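Local coordinates for LP04448p (Drosophila melanogaster, PDB 2QK2), which probably binds tubulin through this TOG domain, an array of HEAT-repeat helices, as a microtubule plus-end tracking protein of the XMAP215 family, at residues 73-78 against 112-117; 108-113 against 146-151; 152-157 against 194-199. All blocks are in the same frame, centred on the assembly; numbering follows the deposited sequence.

Interaction 1: 73-78 against 112-117; sequences LVAMAG and PNVVTA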
loop_
_atom_site.group_PDB
_atom_site.type_symbol
_atom_site.label_atom_id
_atom_site.label_comp_id
_atom_site.label_asym_id
_atom_site.label_seq_id
_atom_site.Cartn_x
_atom_site.Cartn_y
_atom_site.Cartn_z
ATOM N N LEU A 73 7.032 -16.316 5.438
ATOM C CA LEU A 73 8.061 -15.298 5.637
ATOM C C LEU A 73 7.682 -14.011 4.898
ATOM O O LEU A 73 7.913 -12.912 5.392
ATOM C CB LEU A 73 9.412 -15.825 5.143
ATOM C CG LEU A 73 10.360 -16.399 6.209
ATOM C CD1 LEU A 73 9.583 -17.065 7.331
ATOM C CD2 LEU A 73 11.325 -17.372 5.548
ATOM N N VAL A 74 7.097 -14.154 3.713
ATOM C CA VAL A 74 6.666 -12.999 2.938
ATOM C C VAL A 74 5.636 -12.210 3.750
ATOM O O VAL A 74 5.752 -10.989 3.887
ATOM C CB VAL A 74 6.050 -13.432 1.596
ATOM C CG1 VAL A 74 5.417 -12.236 0.889
ATOM C CG2 VAL A 74 7.139 -14.049 0.717
ATOM N N ALA A 75 4.649 -12.910 4.309
ATOM C CA ALA A 75 3.609 -12.265 5.118
ATOM C C ALA A 75 4.199 -11.588 6.348
ATOM O O ALA A 75 3.824 -10.464 6.682
ATOM C CB ALA A 75 2.552 -13.290 5.556
HETATM N N MSE A 76 5.113 -12.271 7.034
HETATM C CA MSE A 76 5.734 -11.685 8.224
HETATM C C MSE A 76 6.526 -10.426 7.860
HETATM O O MSE A 76 6.487 -9.426 8.581
HETATM C CB MSE A 76 6.683 -12.683 8.899
HETATM C CG MSE A 76 6.017 -13.893 9.560
HETATM SE SE MSE A 76 7.401 -15.010 10.387
HETATM C CE MSE A 76 7.695 -14.002 11.997
ATOM N N ALA A 77 7.258 -10.489 6.753
ATOM C CA ALA A 77 8.054 -9.351 6.303
ATOM C C ALA A 77 7.133 -8.191 5.905
ATOM O O ALA A 77 7.450 -7.025 6.142
ATOM C CB ALA A 77 8.940 -9.763 5.127
ATOM N N GLY A 78 5.994 -8.517 5.299
ATOM C CA GLY A 78 5.046 -7.487 4.917
ATOM C C GLY A 78 4.492 -6.809 6.159
ATOM O O GLY A 78 4.405 -5.585 6.226
ATOM N N PRO A 112 -4.342 -15.326 0.496
ATOM C CA PRO A 112 -4.978 -14.270 1.293
ATOM C C PRO A 112 -4.176 -13.679 2.452
ATOM O O PRO A 112 -4.247 -12.472 2.706
ATOM C CB PRO A 112 -6.289 -14.921 1.749
ATOM C CG PRO A 112 -5.947 -16.381 1.787
ATOM C CD PRO A 112 -5.156 -16.554 0.518
ATOM N N ASN A 113 -3.417 -14.510 3.157
ATOM C CA ASN A 113 -2.628 -14.007 4.277
ATOM C C ASN A 113 -1.525 -13.068 3.814
ATOM O O ASN A 113 -1.208 -12.096 4.496
ATOM C CB ASN A 113 -2.051 -15.169 5.075
ATOM C CG ASN A 113 -3.134 -15.988 5.732
ATOM O OD1 ASN A 113 -3.884 -16.702 5.058
ATOM N ND2 ASN A 113 -3.246 -15.873 7.052
ATOM N N VAL A 114 -0.949 -13.362 2.653
ATOM C CA VAL A 114 0.092 -12.519 2.089
ATOM C C VAL A 114 -0.566 -11.233 1.590
ATOM O O VAL A 114 -0.053 -10.138 1.817
ATOM C CB VAL A 114 0.807 -13.209 0.909
ATOM C CG1 VAL A 114 1.701 -12.205 0.170
ATOM C CG2 VAL A 114 1.650 -14.362 1.420
ATOM N N VAL A 115 -1.708 -11.373 0.919
ATOM C CA VAL A 115 -2.425 -10.218 0.393
ATOM C C VAL A 115 -2.755 -9.222 1.506
ATOM O O VAL A 115 -2.544 -8.016 1.352
ATOM C CB VAL A 115 -3.733 -10.647 -0.336
ATOM C CG1 VAL A 115 -4.552 -9.416 -0.718
ATOM C CG2 VAL A 115 -3.385 -11.439 -1.602
ATOM N N THR A 116 -3.259 -9.723 2.628
ATOM C CA THR A 116 -3.595 -8.859 3.754
ATOM C C THR A 116 -2.365 -8.091 4.256
ATOM O O THR A 116 -2.434 -6.885 4.502
ATOM C CB THR A 116 -4.183 -9.679 4.919
ATOM O OG1 THR A 116 -5.394 -10.308 4.486
ATOM C CG2 THR A 116 -4.484 -8.783 6.113
ATOM N N ALA A 117 -1.243 -8.792 4.400
ATOM C CA ALA A 117 -0.008 -8.169 4.868
ATOM C C ALA A 117 0.504 -7.141 3.855
ATOM O O ALA A 117 0.961 -6.064 4.239
ATOM C CB ALA A 117 1.059 -9.237 5.121
#
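Ala117 sets its methyl group against the backbone of helix 71-88, where CB comes 3.4 Å from Ala75 O and lies beside the Ala75 CB at 4.3 Å. The two helical segments run side by side in the same direction, their axes 8.3 Å apart at an angle of 17°, a closeness that the small residues Ala75, Gly78 and Ala117 make possible. Gly78 brings no side chain to the interface; its CA lies 5.1 Å from Ala117 CA, and a CB built on it would point at the Ala117 methyl and fall too near. One turn toward the N termini, Ala75 CB reaches the backbone around Asn113 and Val114. Beyond it the two valines cross obliquely: each holds CG1 anti to its own backbone N (chi1 172° in Val74 and 169° in Val114), and the two CG1 methyls meet at 3.8 Å. Glu109 packs on Val114, and Lys106 on Val74. Near-parallel packing of every second helix is the arrangement expected of stacked HEAT repeats. Methyl groups meet methyl groups and backbone across a largely buried interface, so the contact rests on shape and apolar burial, with no ion pair between the two segments.

Interaction 2: 108-113 against 146-151; sequences KEKKPN and NPSVKS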
loop_
_atom_site.group_PDB
_atom_site.type_symbol
_atom_site.label_atom_id
_atom_site.label_comp_id
_atom_site.label_asym_id
_atom_site.label_seq_id
_atom_site.Cartn_x
_atom_site.Cartn_y
_atom_site.Cartn_z
ATOM N N LYS A 108 0.983 -10.503 -7.207
ATOM C CA LYS A 108 0.781 -11.616 -8.128
ATOM C C LYS A 108 0.500 -12.827 -7.237
ATOM O O LYS A 108 -0.112 -13.805 -7.665
ATOM C CB LYS A 108 2.033 -11.871 -8.969
ATOM C CG LYS A 108 3.264 -12.158 -8.134
ATOM C CD LYS A 108 4.439 -12.628 -8.978
ATOM C CE LYS A 108 5.674 -12.821 -8.106
ATOM N NZ LYS A 108 5.373 -13.656 -6.896
ATOM N N GLU A 109 0.955 -12.742 -5.989
ATOM C CA GLU A 109 0.746 -13.799 -5.007
ATOM C C GLU A 109 -0.689 -13.667 -4.503
ATOM O O GLU A 109 -1.081 -12.608 -4.015
ATOM C CB GLU A 109 1.733 -13.634 -3.848
ATOM C CG GLU A 109 1.465 -14.546 -2.663
ATOM C CD GLU A 109 1.506 -16.009 -3.047
ATOM O OE1 GLU A 109 0.443 -16.662 -3.019
ATOM O OE2 GLU A 109 2.601 -16.503 -3.384
ATOM N N LYS A 110 -1.467 -14.740 -4.601
ATOM C CA LYS A 110 -2.864 -14.686 -4.186
ATOM C C LYS A 110 -3.208 -15.246 -2.810
ATOM O O LYS A 110 -4.342 -15.099 -2.357
ATOM C CB LYS A 110 -3.740 -15.358 -5.244
ATOM C CG LYS A 110 -3.589 -14.743 -6.631
ATOM C CD LYS A 110 -4.593 -15.317 -7.624
ATOM C CE LYS A 110 -6.014 -14.907 -7.267
ATOM N NZ LYS A 110 -7.006 -15.352 -8.292
ATOM N N LYS A 111 -2.262 -15.887 -2.136
ATOM C CA LYS A 111 -2.574 -16.408 -0.813
ATOM C C LYS A 111 -3.095 -15.230 0.011
ATOM O O LYS A 111 -2.394 -14.241 0.214
ATOM C CB LYS A 111 -1.336 -17.023 -0.159
ATOM C CG LYS A 111 -1.672 -17.886 1.054
ATOM C CD LYS A 111 -0.684 -19.034 1.203
ATOM C CE LYS A 111 -1.200 -20.094 2.167
ATOM N NZ LYS A 111 -0.254 -21.250 2.291
ATOM N N PRO A 112 -4.342 -15.326 0.496
ATOM C CA PRO A 112 -4.978 -14.270 1.293
ATOM C C PRO A 112 -4.176 -13.679 2.452
ATOM O O PRO A 112 -4.247 -12.472 2.706
ATOM C CB PRO A 112 -6.289 -14.921 1.749
ATOM C CG PRO A 112 -5.947 -16.381 1.787
ATOM C CD PRO A 112 -5.156 -16.554 0.518
ATOM N N ASN A 113 -3.417 -14.510 3.157
ATOM C CA ASN A 113 -2.628 -14.007 4.277
ATOM C C ASN A 113 -1.525 -13.068 3.814
ATOM O O ASN A 113 -1.208 -12.096 4.496
ATOM C CB ASN A 113 -2.051 -15.169 5.075
ATOM C CG ASN A 113 -3.134 -15.988 5.732
ATOM O OD1 ASN A 113 -3.884 -16.702 5.058
ATOM N ND2 ASN A 113 -3.246 -15.873 7.052
ATOM N N ASN A 146 -0.629 -9.274 -15.071
ATOM C CA ASN A 146 -1.275 -10.118 -14.076
ATOM C C ASN A 146 -2.575 -9.504 -13.533
ATOM O O ASN A 146 -2.562 -8.435 -12.919
ATOM C CB ASN A 146 -0.306 -10.367 -12.927
ATOM C CG ASN A 146 -0.754 -11.485 -12.031
ATOM O OD1 ASN A 146 -0.444 -12.650 -12.278
ATOM N ND2 ASN A 146 -1.504 -11.144 -10.988
ATOM N N PRO A 147 -3.715 -10.189 -13.737
ATOM C CA PRO A 147 -5.017 -9.704 -13.268
ATOM C C PRO A 147 -5.035 -9.377 -11.774
ATOM O O PRO A 147 -5.641 -8.393 -11.352
ATOM C CB PRO A 147 -5.962 -10.860 -13.607
ATOM C CG PRO A 147 -5.310 -11.494 -14.796
ATOM C CD PRO A 147 -3.856 -11.497 -14.402
ATOM N N SER A 148 -4.375 -10.211 -10.976
ATOM C CA SER A 148 -4.333 -9.998 -9.534
ATOM C C SER A 148 -3.667 -8.674 -9.175
ATOM O O SER A 148 -4.109 -7.976 -8.260
ATOM C CB SER A 148 -3.593 -11.148 -8.851
ATOM O OG SER A 148 -4.371 -12.331 -8.894
ATOM N N VAL A 149 -2.600 -8.337 -9.893
ATOM C CA VAL A 149 -1.890 -7.087 -9.646
ATOM C C VAL A 149 -2.777 -5.906 -10.034
ATOM O O VAL A 149 -2.888 -4.942 -9.278
ATOM C CB VAL A 149 -0.565 -7.024 -10.441
ATOM C CG1 VAL A 149 0.048 -5.621 -10.346
ATOM C CG2 VAL A 149 0.412 -8.070 -9.898
ATOM N N LYS A 150 -3.415 -5.987 -11.201
ATOM C CA LYS A 150 -4.290 -4.909 -11.654
ATOM C C LYS A 150 -5.382 -4.642 -10.629
ATOM O O LYS A 150 -5.653 -3.495 -10.276
ATOM C CB LYS A 150 -4.968 -5.254 -12.984
ATOM C CG LYS A 150 -4.057 -5.380 -14.193
ATOM C CD LYS A 150 -4.903 -5.246 -15.454
ATOM C CE LYS A 150 -4.154 -5.630 -16.709
ATOM N NZ LYS A 150 -4.078 -7.111 -16.810
ATOM N N SER A 151 -6.018 -5.711 -10.164
ATOM C CA SER A 151 -7.095 -5.584 -9.195
ATOM C C SER A 151 -6.628 -4.963 -7.881
ATOM O O SER A 151 -7.220 -3.996 -7.400
ATOM C CB SER A 151 -7.718 -6.954 -8.915
ATOM O OG SER A 151 -8.695 -6.852 -7.895
#
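Asn146 carries CG anti to its backbone N (chi1 -166°), which swings the carboxamide toward Lys108, whereas in Ser148 chi1 of -71° places OG beside the backbone N and facing Lys110. Lys110 has CG beside its own N, and a bend at chi3 (67°) wraps the aliphatic chain around that hydroxyl: Ser148 OG lies 3.3 Å from Lys110 CD and nearly as close to CG and CE, while NZ stands farther off, at 4.1 Å. The serine thus meets methylenes more than the ammonium group. On the other flank, the Asn146 amide packs against the backbone of Lys108 and its CB, and Val149 CG2 approaches Lys108 N at 3.7 Å. Asn146 is the N-cap residue of helix 147-161, and its backbone O receives Lys150 N at 3.1 Å. An alanine in place of Asn146 would remove the carboxamide and would probably loosen the packing on Lys108 at the start of the helix. The facing loop is shaped from within, as Glu109 OE1 accepts Lys111 N at 2.9 Å in a nearly straight bond, through the lone pair turned away from its other oxygen. Lys111 is the N-cap of helix 112-126, so the contact joins the turn leading into it to the first turn of helix 147-161. The methylenes of Lys110 over one serine hydroxyl, and the backbone of Lys108 against Asn146 and Val149, make a thin surface contact at an edge of interhelical turns of the kind through which TOG domains bind tubulin, where the lysines would probably suit an acidic partner.

Interaction 3: 152-157 against 194-199; sequences ETALFI and DSSAEA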
loop_
_atom_site.group_PDB
_atom_site.type_symbol
_atom_site.label_atom_id
_atom_site.label_comp_id
_atom_site.label_asym_id
_atom_site.label_seq_id
_atom_site.Cartn_x
_atom_site.Cartn_y
_atom_site.Cartn_z
ATOM N N GLU A 152 -5.570 -5.524 -7.297
ATOM C CA GLU A 152 -5.060 -5.012 -6.025
ATOM C C GLU A 152 -4.525 -3.593 -6.163
ATOM O O GLU A 152 -4.559 -2.820 -5.208
ATOM C CB GLU A 152 -3.976 -5.933 -5.465
ATOM C CG GLU A 152 -4.488 -7.293 -4.952
ATOM C CD GLU A 152 -5.455 -7.174 -3.777
ATOM O OE1 GLU A 152 -5.240 -6.306 -2.897
ATOM O OE2 GLU A 152 -6.426 -7.965 -3.721
ATOM N N THR A 153 -4.039 -3.242 -7.350
ATOM C CA THR A 153 -3.539 -1.892 -7.560
ATOM C C THR A 153 -4.739 -0.942 -7.525
ATOM O O THR A 153 -4.686 0.113 -6.895
ATOM C CB THR A 153 -2.811 -1.748 -8.917
ATOM O OG1 THR A 153 -1.663 -2.605 -8.941
ATOM C CG2 THR A 153 -2.347 -0.310 -9.124
ATOM N N ALA A 154 -5.829 -1.328 -8.187
ATOM C CA ALA A 154 -7.030 -0.496 -8.207
ATOM C C ALA A 154 -7.613 -0.372 -6.806
ATOM O O ALA A 154 -8.080 0.692 -6.418
ATOM C CB ALA A 154 -8.078 -1.089 -9.160
ATOM N N LEU A 155 -7.597 -1.464 -6.049
ATOM C CA LEU A 155 -8.125 -1.442 -4.687
ATOM C C LEU A 155 -7.228 -0.577 -3.797
ATOM O O LEU A 155 -7.707 0.101 -2.878
ATOM C CB LEU A 155 -8.221 -2.861 -4.131
ATOM C CG LEU A 155 -9.291 -3.749 -4.795
ATOM C CD1 LEU A 155 -9.202 -5.164 -4.233
ATOM C CD2 LEU A 155 -10.683 -3.155 -4.550
ATOM N N PHE A 156 -5.928 -0.608 -4.068
ATOM C CA PHE A 156 -4.982 0.212 -3.306
ATOM C C PHE A 156 -5.348 1.687 -3.516
ATOM O O PHE A 156 -5.372 2.476 -2.576
ATOM C CB PHE A 156 -3.547 -0.042 -3.782
ATOM C CG PHE A 156 -2.581 1.056 -3.409
ATOM C CD1 PHE A 156 -2.324 1.350 -2.076
ATOM C CD2 PHE A 156 -1.942 1.800 -4.397
ATOM C CE1 PHE A 156 -1.438 2.372 -1.727
ATOM C CE2 PHE A 156 -1.055 2.825 -4.062
ATOM C CZ PHE A 156 -0.804 3.109 -2.724
ATOM N N ILE A 157 -5.633 2.050 -4.762
ATOM C CA ILE A 157 -6.019 3.422 -5.096
ATOM C C ILE A 157 -7.306 3.818 -4.360
ATOM O O ILE A 157 -7.422 4.936 -3.838
ATOM C CB ILE A 157 -6.212 3.567 -6.624
ATOM C CG1 ILE A 157 -4.857 3.388 -7.327
ATOM C CG2 ILE A 157 -6.821 4.920 -6.961
ATOM C CD1 ILE A 157 -4.948 3.345 -8.840
ATOM N N ASP A 194 -14.463 -4.894 -11.120
ATOM C CA ASP A 194 -15.069 -4.473 -9.859
ATOM C C ASP A 194 -14.131 -3.570 -9.064
ATOM O O ASP A 194 -14.557 -2.569 -8.490
ATOM C CB ASP A 194 -15.438 -5.679 -8.988
ATOM C CG ASP A 194 -16.568 -6.514 -9.577
ATOM O OD1 ASP A 194 -17.325 -5.995 -10.430
ATOM O OD2 ASP A 194 -16.700 -7.689 -9.170
ATOM N N SER A 195 -12.854 -3.939 -9.019
ATOM C CA SER A 195 -11.867 -3.152 -8.287
ATOM C C SER A 195 -11.729 -1.769 -8.918
ATOM O O SER A 195 -11.646 -0.762 -8.215
ATOM C CB SER A 195 -10.520 -3.878 -8.281
ATOM O OG SER A 195 -10.621 -5.107 -7.576
ATOM N N SER A 196 -11.721 -1.718 -10.245
ATOM C CA SER A 196 -11.607 -0.443 -10.940
ATOM C C SER A 196 -12.831 0.428 -10.661
ATOM O O SER A 196 -12.716 1.645 -10.504
ATOM C CB SER A 196 -11.471 -0.665 -12.447
ATOM O OG SER A 196 -10.320 -1.438 -12.734
ATOM N N ALA A 197 -14.005 -0.199 -10.607
ATOM C CA ALA A 197 -15.238 0.534 -10.335
ATOM C C ALA A 197 -15.185 1.116 -8.924
ATOM O O ALA A 197 -15.625 2.244 -8.693
ATOM C CB ALA A 197 -16.452 -0.398 -10.468
ATOM N N GLU A 198 -14.652 0.342 -7.982
ATOM C CA GLU A 198 -14.555 0.803 -6.597
ATOM C C GLU A 198 -13.637 2.015 -6.486
ATOM O O GLU A 198 -13.938 2.971 -5.767
ATOM C CB GLU A 198 -14.044 -0.317 -5.688
ATOM C CG GLU A 198 -14.215 -0.002 -4.207
ATOM C CD GLU A 198 -13.907 -1.186 -3.311
ATOM O OE1 GLU A 198 -14.072 -2.338 -3.758
ATOM O OE2 GLU A 198 -13.517 -0.964 -2.148
ATOM N N ALA A 199 -12.526 1.982 -7.214
ATOM C CA ALA A 199 -11.572 3.084 -7.198
ATOM C C ALA A 199 -12.192 4.328 -7.831
ATOM O O ALA A 199 -12.050 5.444 -7.315
ATOM C CB ALA A 199 -10.299 2.688 -7.956
#
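Ala154 and Ala199 form the tight part of this contact, their methyl groups turned toward the opposing helix. Ala154 CB rests on the peptide after Ser195, 3.7 Å from Ser195 O, while Ala199 CB comes 3.4 Å from Ala154 O. These small residues let the segment axes approach to 7.9 Å at an angle of 16°, nearly parallel. A turn further along, Ile157 CG2 touches Ala199 CB more loosely, at 4.3 Å. Toward the more accessible side stands Leu155, whose branch spreads over Ser195: CG lies 3.4 Å from Ser195 OG, with both methyls also close. That hydroxyl finds its polar partners elsewhere, in Ser151 OG and Thr191 O, so the leucine only covers it. Glu198, its chain extended from a CG anti to the backbone N (chi1 -167°), crosses Leu155 obliquely and brings OE1 to 3.6 Å from Leu155 CD2, so that the outer, more accessible side sets an apolar methyl against a carboxylate. Leu181 of helix 171-185 packs on Ala154, Ile157 and Ala199, and Ser196 OG hydrogen-bonds with Thr184 OG1 of that helix. Elsewhere the pair meets helix 112-126 through Phe156 and helix 221-233 through Ala197.

In the fold
From the N terminus, interaction 1 comes first: it closes a loop through helix 93-105, bringing helix 112-126 alongside helix 71-88. Interaction 2 opens before that loop is finished, at residues 108-113, so the two overlap along the chain at Pro112 and Asn113; its own loop runs through helices 112-126 and 131-141 and returns at the start of helix 147-161. Interaction 3 follows in series, on the next turns of that helix, and reaches helix 190-207 across helix 171-185. Together they tie helices 71-88, 112-126, 147-161 and 190-207 into one row. Interactions 2 and 3 meet along helix 147-161, and Val115 packs on Glu152 between interactions 1 and 3.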